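Local structure of Sel1 repeat family protein (Pseudomonas aeruginosa, 6LCH) at residues Ile107-Ala111 / Leu121-Asp125; Ala202-Ser206 / Tyr231-Tyr235. The protein probably serves as an immunity protein that protects the bacterium against the type VI secretion effector PldB, using an all-helical Sel1-repeat scaffold for protein binding. The contacts are given in a common frame with arbitrary orientation. Numbering follows the deposited sequence.

Interaction 1: residues Ile107-Ala111 / Leu121-Asp125; sequences IGNRA and LTFLD
Asn109 supplies the polar link between the two segments. Its side-chain OD1 accepts a hydrogen bond from Leu124 N at 2.9 Å (165°), satisfying a first-turn amide of helix 123-129 that has no carbonyl within the helix to pair with. Asn109 O takes a weak bond from Phe123 N at 3.3 Å, though this oxygen is modelled too close to Thr122, the N-cap residue, and is less surely placed. The t rotamer of Asn109 (chi1 -170°) swings OD1 to the helix start, with CA of Asn109 5.3 Å from CA of Phe123 and CA of Arg110 5.3 Å from CA of Thr122. Past helix 97-107, Gly108 (phi/psi 110/141) is the first residue to leave helical angles; a CB there would jam against the carbonyl O of Ile107, which calls for glycine. Phe123 (chi1 m) points toward this turn: Gly108 O lies at its ring edge, 3.4 Å from Phe123 CD2, while Ile107 CD1 and Ala111 CB approach Phe123 CE2 at 3.8 and 4.0 Å. The contact joins successive helical elements of the Sel1-repeat alpha/alpha fold. Its one well-formed bond depends on the Asn109 side chain, with apolar contact round Phe123 making up the rest.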
ATOM      1  N   ILE A 107       7.315 -14.322 -11.139  1.00 14.45           N
ATOM      2  CA  ILE A 107       8.374 -15.135 -11.719  1.00 15.61           C
ATOM      3  C   ILE A 107       9.730 -14.846 -11.108  1.00 11.38           C
ATOM      4  O   ILE A 107      10.737 -15.403 -11.567  1.00 17.00           O
ATOM      5  CB  ILE A 107       8.434 -14.935 -13.245  1.00 14.45           C
ATOM      6  CG1 ILE A 107       8.789 -13.482 -13.569  1.00 12.52           C
ATOM      7  CG2 ILE A 107       7.107 -15.314 -13.876  1.00 17.11           C
ATOM      8  CD1 ILE A 107       8.966 -13.204 -15.048  1.00 10.31           C
ATOM      9  N   GLY A 108       9.795 -13.996 -10.098  1.00 12.03           N
ATOM     10  CA  GLY A 108      11.073 -13.687  -9.480  1.00 10.80           C
ATOM     11  C   GLY A 108      11.511 -12.270  -9.801  1.00 12.60           C
ATOM     12  O   GLY A 108      11.324 -11.774 -10.922  1.00 11.58           O
ATOM     13  N   ASN A 109      12.095 -11.604  -8.802  1.00  8.13           N
ATOM     14  CA  ASN A 109      12.596 -10.248  -9.005  1.00 10.29           C
ATOM     15  C   ASN A 109      13.691 -10.225 -10.063  1.00 11.19           C
ATOM     16  O   ASN A 109      13.674  -9.391 -10.976  1.00  7.61           O
ATOM     17  CB  ASN A 109      13.116  -9.678  -7.684  1.00 10.56           C
ATOM     18  CG  ASN A 109      13.436  -8.198  -7.770  1.00  8.67           C
ATOM     19  OD1 ASN A 109      12.740  -7.439  -8.439  1.00  7.66           O
ATOM     20  ND2 ASN A 109      14.502  -7.783  -7.099  1.00  9.14           N
ATOM     21  N   ARG A 110      14.658 -11.138  -9.953  1.00 10.72           N
ATOM     22  CA  ARG A 110      15.798 -11.131 -10.860  1.00 12.31           C
ATOM     23  C   ARG A 110      15.397 -11.426 -12.301  1.00 12.80           C
ATOM     24  O   ARG A 110      16.153 -11.103 -13.224  1.00 13.01           O
ATOM     25  CB  ARG A 110      16.841 -12.139 -10.382  1.00 11.60           C
ATOM     26  CG  ARG A 110      17.323 -11.894  -8.960  1.00  8.33           C
ATOM     27  CD  ARG A 110      18.542 -12.747  -8.660  1.00 13.30           C
ATOM     28  NE  ARG A 110      19.185 -12.375  -7.403  1.00 13.45           N
ATOM     29  CZ  ARG A 110      19.170 -13.122  -6.303  1.00 13.61           C
ATOM     30  NH1 ARG A 110      18.534 -14.287  -6.294  1.00 14.76           N
ATOM     31  NH2 ARG A 110      19.787 -12.701  -5.211  1.00 10.69           N
ATOM     32  N   ALA A 111      14.219 -12.012 -12.516  1.00 13.02           N
ATOM     33  CA  ALA A 111      13.733 -12.252 -13.869  1.00 17.88           C
ATOM     34  C   ALA A 111      13.446 -10.963 -14.629  1.00 12.50           C
ATOM     35  O   ALA A 111      13.123 -11.027 -15.818  1.00 14.95           O
ATOM     36  CB  ALA A 111      12.474 -13.117 -13.822  1.00 14.34           C
ATOM     37  N   LEU A 121      16.920  -3.669 -15.787  1.00  8.41           N
ATOM     38  CA  LEU A 121      16.622  -3.534 -14.370  1.00  7.98           C
ATOM     39  C   LEU A 121      15.819  -4.732 -13.884  1.00  8.77           C
ATOM     40  O   LEU A 121      15.137  -5.404 -14.660  1.00  7.49           O
ATOM     41  CB  LEU A 121      15.840  -2.248 -14.089  1.00  5.45           C
ATOM     42  CG  LEU A 121      16.589  -0.919 -14.108  1.00  7.32           C
ATOM     43  CD1 LEU A 121      15.663   0.210 -13.671  1.00  5.65           C
ATOM     44  CD2 LEU A 121      17.827  -0.981 -13.222  1.00 11.31           C
ATOM     45  N   THR A 122      15.919  -5.007 -12.588  1.00 10.13           N
ATOM     46  CA  THR A 122      15.036  -5.988 -11.991  1.00  7.34           C
ATOM     47  C   THR A 122      13.624  -5.417 -11.909  1.00  7.09           C
ATOM     48  O   THR A 122      13.402  -4.217 -12.090  1.00  8.93           O
ATOM     49  CB  THR A 122      15.539  -6.389 -10.607  1.00 10.01           C
ATOM     50  OG1 THR A 122      14.984  -7.659 -10.256  1.00 15.23           O
ATOM     51  CG2 THR A 122      15.136  -5.356  -9.573  1.00  5.56           C
ATOM     52  N   PHE A 123      12.656  -6.293 -11.638  1.00  3.56           N
ATOM     53  CA  PHE A 123      11.267  -5.850 -11.657  1.00  4.81           C
ATOM     54  C   PHE A 123      11.018  -4.778 -10.605  1.00  3.52           C
ATOM     55  O   PHE A 123      10.396  -3.750 -10.896  1.00  2.69           O
ATOM     56  CB  PHE A 123      10.327  -7.042 -11.473  1.00  4.05           C
ATOM     57  CG  PHE A 123      10.054  -7.786 -12.751  1.00  4.30           C
ATOM     58  CD1 PHE A 123       9.447  -7.148 -13.822  1.00  4.84           C
ATOM     59  CD2 PHE A 123      10.419  -9.113 -12.891  1.00  4.86           C
ATOM     60  CE1 PHE A 123       9.206  -7.820 -15.004  1.00  5.31           C
ATOM     61  CE2 PHE A 123      10.181  -9.792 -14.067  1.00  7.42           C
ATOM     62  CZ  PHE A 123       9.576  -9.144 -15.129  1.00  7.17           C
ATOM     63  N   LEU A 124      11.540  -4.979  -9.392  1.00  2.40           N
ATOM     64  CA  LEU A 124      11.364  -3.982  -8.342  1.00  3.47           C
ATOM     65  C   LEU A 124      12.020  -2.661  -8.716  1.00  3.63           C
ATOM     66  O   LEU A 124      11.430  -1.591  -8.524  1.00  3.40           O
ATOM     67  CB  LEU A 124      11.938  -4.499  -7.023  1.00  4.31           C
ATOM     68  CG  LEU A 124      11.037  -5.395  -6.173  1.00  3.51           C
ATOM     69  CD1 LEU A 124      11.742  -5.752  -4.872  1.00  5.95           C
ATOM     70  CD2 LEU A 124       9.715  -4.706  -5.894  1.00  3.53           C
ATOM     71  N   ASP A 125      13.248  -2.715  -9.239  1.00  3.82           N
ATOM     72  CA  ASP A 125      13.958  -1.488  -9.581  1.00  4.19           C
ATOM     73  C   ASP A 125      13.275  -0.755 -10.729  1.00  4.02           C
ATOM     74  O   ASP A 125      13.143   0.474 -10.693  1.00  3.99           O
ATOM     75  CB  ASP A 125      15.413  -1.801  -9.925  1.00  6.31           C
ATOM     76  CG  ASP A 125      16.245  -2.124  -8.695  1.00  9.05           C
ATOM     77  OD1 ASP A 125      17.266  -2.832  -8.829  1.00 13.31           O
ATOM     78  OD2 ASP A 125      15.870  -1.677  -7.591  1.00  7.51           O
TER

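Interaction 2: residues Ala202-Ser206 / Tyr231-Tyr235; sequences AFFLS and YYSIY
Helices 199-208 and 225-240 pack antiparallel here, their local axes 7.7 Å apart at a signed crossing angle of -155°, with CA of Ala202 5.1 Å from CA of Tyr235 and CA of Ser206 5.1 Å from CA of Tyr231. Ala202 points toward the partner, its CB 3.7 Å from Tyr235 CB and 4.0 Å from Ile234 CG2; its small side chain permits the close approach. Phe203 (chi1 t) directs its ring edge at the face of Tyr235 (chi1 t) in an edge-to-face pair, centroids 5.4 Å apart and planes at 58°, while its CD1 lies 4.0 Å from Tyr232 CE1. Such pairing of successive helices is consistent with the alpha/alpha architecture of Sel1 proteins of the TPR clan. Leu205 (m, p) lays CB over the face of the Tyr231 ring, 3.7 Å from the centroid in a CH-pi contact, and also touches Tyr190 and Val194 of helix 183-195. Ser206 N is 3.8 Å from Tyr231 CB, and Ser206 OG 3.8 Å from Tyr232 CD1.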
ATOM      1  N   ALA A 202      -4.520   2.155  11.510  1.00  6.79           N
ATOM      2  CA  ALA A 202      -5.721   2.443  12.287  1.00  7.31           C
ATOM      3  C   ALA A 202      -5.889   1.438  13.416  1.00  8.12           C
ATOM      4  O   ALA A 202      -6.210   1.808  14.553  1.00  8.61           O
ATOM      5  CB  ALA A 202      -6.951   2.448  11.377  1.00  7.92           C
ATOM      6  N   PHE A 203      -5.679   0.154  13.122  1.00  8.26           N
ATOM      7  CA  PHE A 203      -5.718  -0.845  14.180  1.00 12.50           C
ATOM      8  C   PHE A 203      -4.609  -0.611  15.194  1.00 10.89           C
ATOM      9  O   PHE A 203      -4.822  -0.769  16.402  1.00  7.82           O
ATOM     10  CB  PHE A 203      -5.611  -2.250  13.599  1.00 13.55           C
ATOM     11  CG  PHE A 203      -5.776  -3.332  14.623  1.00 12.80           C
ATOM     12  CD1 PHE A 203      -7.039  -3.727  15.029  1.00 17.51           C
ATOM     13  CD2 PHE A 203      -4.673  -3.942  15.192  1.00 15.38           C
ATOM     14  CE1 PHE A 203      -7.198  -4.716  15.973  1.00 17.41           C
ATOM     15  CE2 PHE A 203      -4.826  -4.936  16.141  1.00 15.40           C
ATOM     16  CZ  PHE A 203      -6.091  -5.322  16.530  1.00 18.04           C
ATOM     17  N   PHE A 204      -3.413  -0.235  14.726  1.00  7.46           N
ATOM     18  CA  PHE A 204      -2.314  -0.032  15.663  1.00  9.40           C
ATOM     19  C   PHE A 204      -2.582   1.152  16.581  1.00  9.01           C
ATOM     20  O   PHE A 204      -2.283   1.094  17.780  1.00  6.69           O
ATOM     21  CB  PHE A 204      -0.991   0.167  14.930  1.00  7.79           C
ATOM     22  CG  PHE A 204       0.166   0.415  15.855  1.00  9.24           C
ATOM     23  CD1 PHE A 204       0.633  -0.592  16.684  1.00 11.53           C
ATOM     24  CD2 PHE A 204       0.773   1.658  15.915  1.00  7.75           C
ATOM     25  CE1 PHE A 204       1.695  -0.368  17.545  1.00 12.58           C
ATOM     26  CE2 PHE A 204       1.833   1.887  16.770  1.00  9.43           C
ATOM     27  CZ  PHE A 204       2.293   0.874  17.588  1.00 11.71           C
ATOM     28  N   LEU A 205      -3.149   2.232  16.043  1.00  7.26           N
ATOM     29  CA  LEU A 205      -3.469   3.371  16.894  1.00  8.21           C
ATOM     30  C   LEU A 205      -4.621   3.052  17.835  1.00  9.23           C
ATOM     31  O   LEU A 205      -4.696   3.617  18.933  1.00  7.95           O
ATOM     32  CB  LEU A 205      -3.783   4.597  16.034  1.00  9.00           C
ATOM     33  CG  LEU A 205      -2.570   5.449  15.652  1.00 10.52           C
ATOM     34  CD1 LEU A 205      -1.349   4.576  15.407  1.00 10.05           C
ATOM     35  CD2 LEU A 205      -2.872   6.310  14.423  1.00  8.85           C
ATOM     36  N   SER A 206      -5.511   2.144  17.433  1.00  7.70           N
ATOM     37  CA  SER A 206      -6.568   1.689  18.330  1.00 10.34           C
ATOM     38  C   SER A 206      -5.987   1.034  19.576  1.00 11.39           C
ATOM     39  O   SER A 206      -6.432   1.299  20.699  1.00 10.47           O
ATOM     40  CB  SER A 206      -7.491   0.718  17.597  1.00 10.32           C
ATOM     41  OG  SER A 206      -8.102  -0.172  18.510  1.00 20.92           O
ATOM     42  N   TYR A 231     -10.208   5.497  16.169  1.00 13.26           N
ATOM     43  CA  TYR A 231      -9.311   4.783  15.271  1.00 13.13           C
ATOM     44  C   TYR A 231      -9.863   3.414  14.901  1.00 13.62           C
ATOM     45  O   TYR A 231      -9.826   3.031  13.727  1.00 11.51           O
ATOM     46  CB  TYR A 231      -7.927   4.664  15.905  1.00 12.60           C
ATOM     47  CG  TYR A 231      -7.155   5.957  15.821  1.00 10.63           C
ATOM     48  CD1 TYR A 231      -6.785   6.481  14.591  1.00 10.11           C
ATOM     49  CD2 TYR A 231      -6.818   6.662  16.966  1.00  8.65           C
ATOM     50  CE1 TYR A 231      -6.093   7.664  14.504  1.00 11.18           C
ATOM     51  CE2 TYR A 231      -6.124   7.847  16.892  1.00 10.47           C
ATOM     52  CZ  TYR A 231      -5.760   8.344  15.658  1.00 12.92           C
ATOM     53  OH  TYR A 231      -5.064   9.527  15.575  1.00 14.24           O
ATOM     54  N   TYR A 232     -10.399   2.671  15.874  1.00 14.94           N
ATOM     55  CA  TYR A 232     -10.962   1.368  15.542  1.00 15.39           C
ATOM     56  C   TYR A 232     -12.141   1.495  14.591  1.00 13.18           C
ATOM     57  O   TYR A 232     -12.350   0.616  13.749  1.00 12.66           O
ATOM     58  CB  TYR A 232     -11.395   0.615  16.800  1.00 17.45           C
ATOM     59  CG  TYR A 232     -11.679  -0.838  16.503  1.00 18.69           C
ATOM     60  CD1 TYR A 232     -10.644  -1.710  16.195  1.00 19.08           C
ATOM     61  CD2 TYR A 232     -12.978  -1.328  16.487  1.00 20.38           C
ATOM     62  CE1 TYR A 232     -10.889  -3.036  15.907  1.00 23.47           C
ATOM     63  CE2 TYR A 232     -13.235  -2.657  16.198  1.00 22.97           C
ATOM     64  CZ  TYR A 232     -12.186  -3.506  15.909  1.00 24.09           C
ATOM     65  OH  TYR A 232     -12.424  -4.831  15.620  1.00 26.30           O
ATOM     66  N   SER A 233     -12.922   2.572  14.712  1.00 12.03           N
ATOM     67  CA  SER A 233     -14.026   2.791  13.785  1.00 13.78           C
ATOM     68  C   SER A 233     -13.514   3.090  12.382  1.00 14.15           C
ATOM     69  O   SER A 233     -14.109   2.647  11.391  1.00 15.52           O
ATOM     70  CB  SER A 233     -14.918   3.927  14.282  1.00 17.72           C
ATOM     71  OG  SER A 233     -15.989   4.159  13.383  1.00 21.55           O
ATOM     72  N   ILE A 234     -12.426   3.856  12.277  1.00 12.51           N
ATOM     73  CA  ILE A 234     -11.794   4.072  10.978  1.00 10.39           C
ATOM     74  C   ILE A 234     -11.290   2.749  10.423  1.00 13.07           C
ATOM     75  O   ILE A 234     -11.440   2.457   9.230  1.00 12.28           O
ATOM     76  CB  ILE A 234     -10.659   5.104  11.100  1.00 13.17           C
ATOM     77  CG1 ILE A 234     -11.220   6.525  11.152  1.00 12.86           C
ATOM     78  CG2 ILE A 234      -9.660   4.952   9.956  1.00  9.70           C
ATOM     79  CD1 ILE A 234     -10.206   7.552  11.615  1.00 10.04           C
ATOM     80  N   TYR A 235     -10.694   1.922  11.286  1.00 10.51           N
ATOM     81  CA  TYR A 235     -10.267   0.598  10.859  1.00 10.96           C
ATOM     82  C   TYR A 235     -11.450  -0.230  10.372  1.00 14.98           C
ATOM     83  O   TYR A 235     -11.329  -0.976   9.395  1.00 12.55           O
ATOM     84  CB  TYR A 235      -9.532  -0.115  11.995  1.00 13.98           C
ATOM     85  CG  TYR A 235      -9.569  -1.620  11.889  1.00 14.41           C
ATOM     86  CD1 TYR A 235     -10.528  -2.354  12.569  1.00 14.58           C
ATOM     87  CD2 TYR A 235      -8.647  -2.309  11.110  1.00 14.73           C
ATOM     88  CE1 TYR A 235     -10.574  -3.723  12.477  1.00 19.31           C
ATOM     89  CE2 TYR A 235      -8.684  -3.686  11.014  1.00 18.86           C
ATOM     90  CZ  TYR A 235      -9.651  -4.387  11.708  1.00 19.01           C
ATOM     91  OH  TYR A 235      -9.715  -5.759  11.622  1.00 22.69           O
TER

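The two contacts lie on opposite sides of the chain's centre, their own centres 35 Å apart and their nearest atoms about 24 Å apart, and they share no helix. Interaction 1 is a surface contact in which a loop meets the start of a short helix, and it rests on one good hydrogen bond from a backbone amide to a side chain, with a weak one and a single buried phenylalanine beside it. Interaction 2 is partly buried, joins two helices along their sides and has no hydrogen bond between its segments; mostly aromatic and aliphatic side chains make up its 391 Å² of buried surface, against 301 Å² in interaction 1. The first contact thus combines polar bonds with packing at a loop, whereas the second is apolar and aromatic between helix flanks.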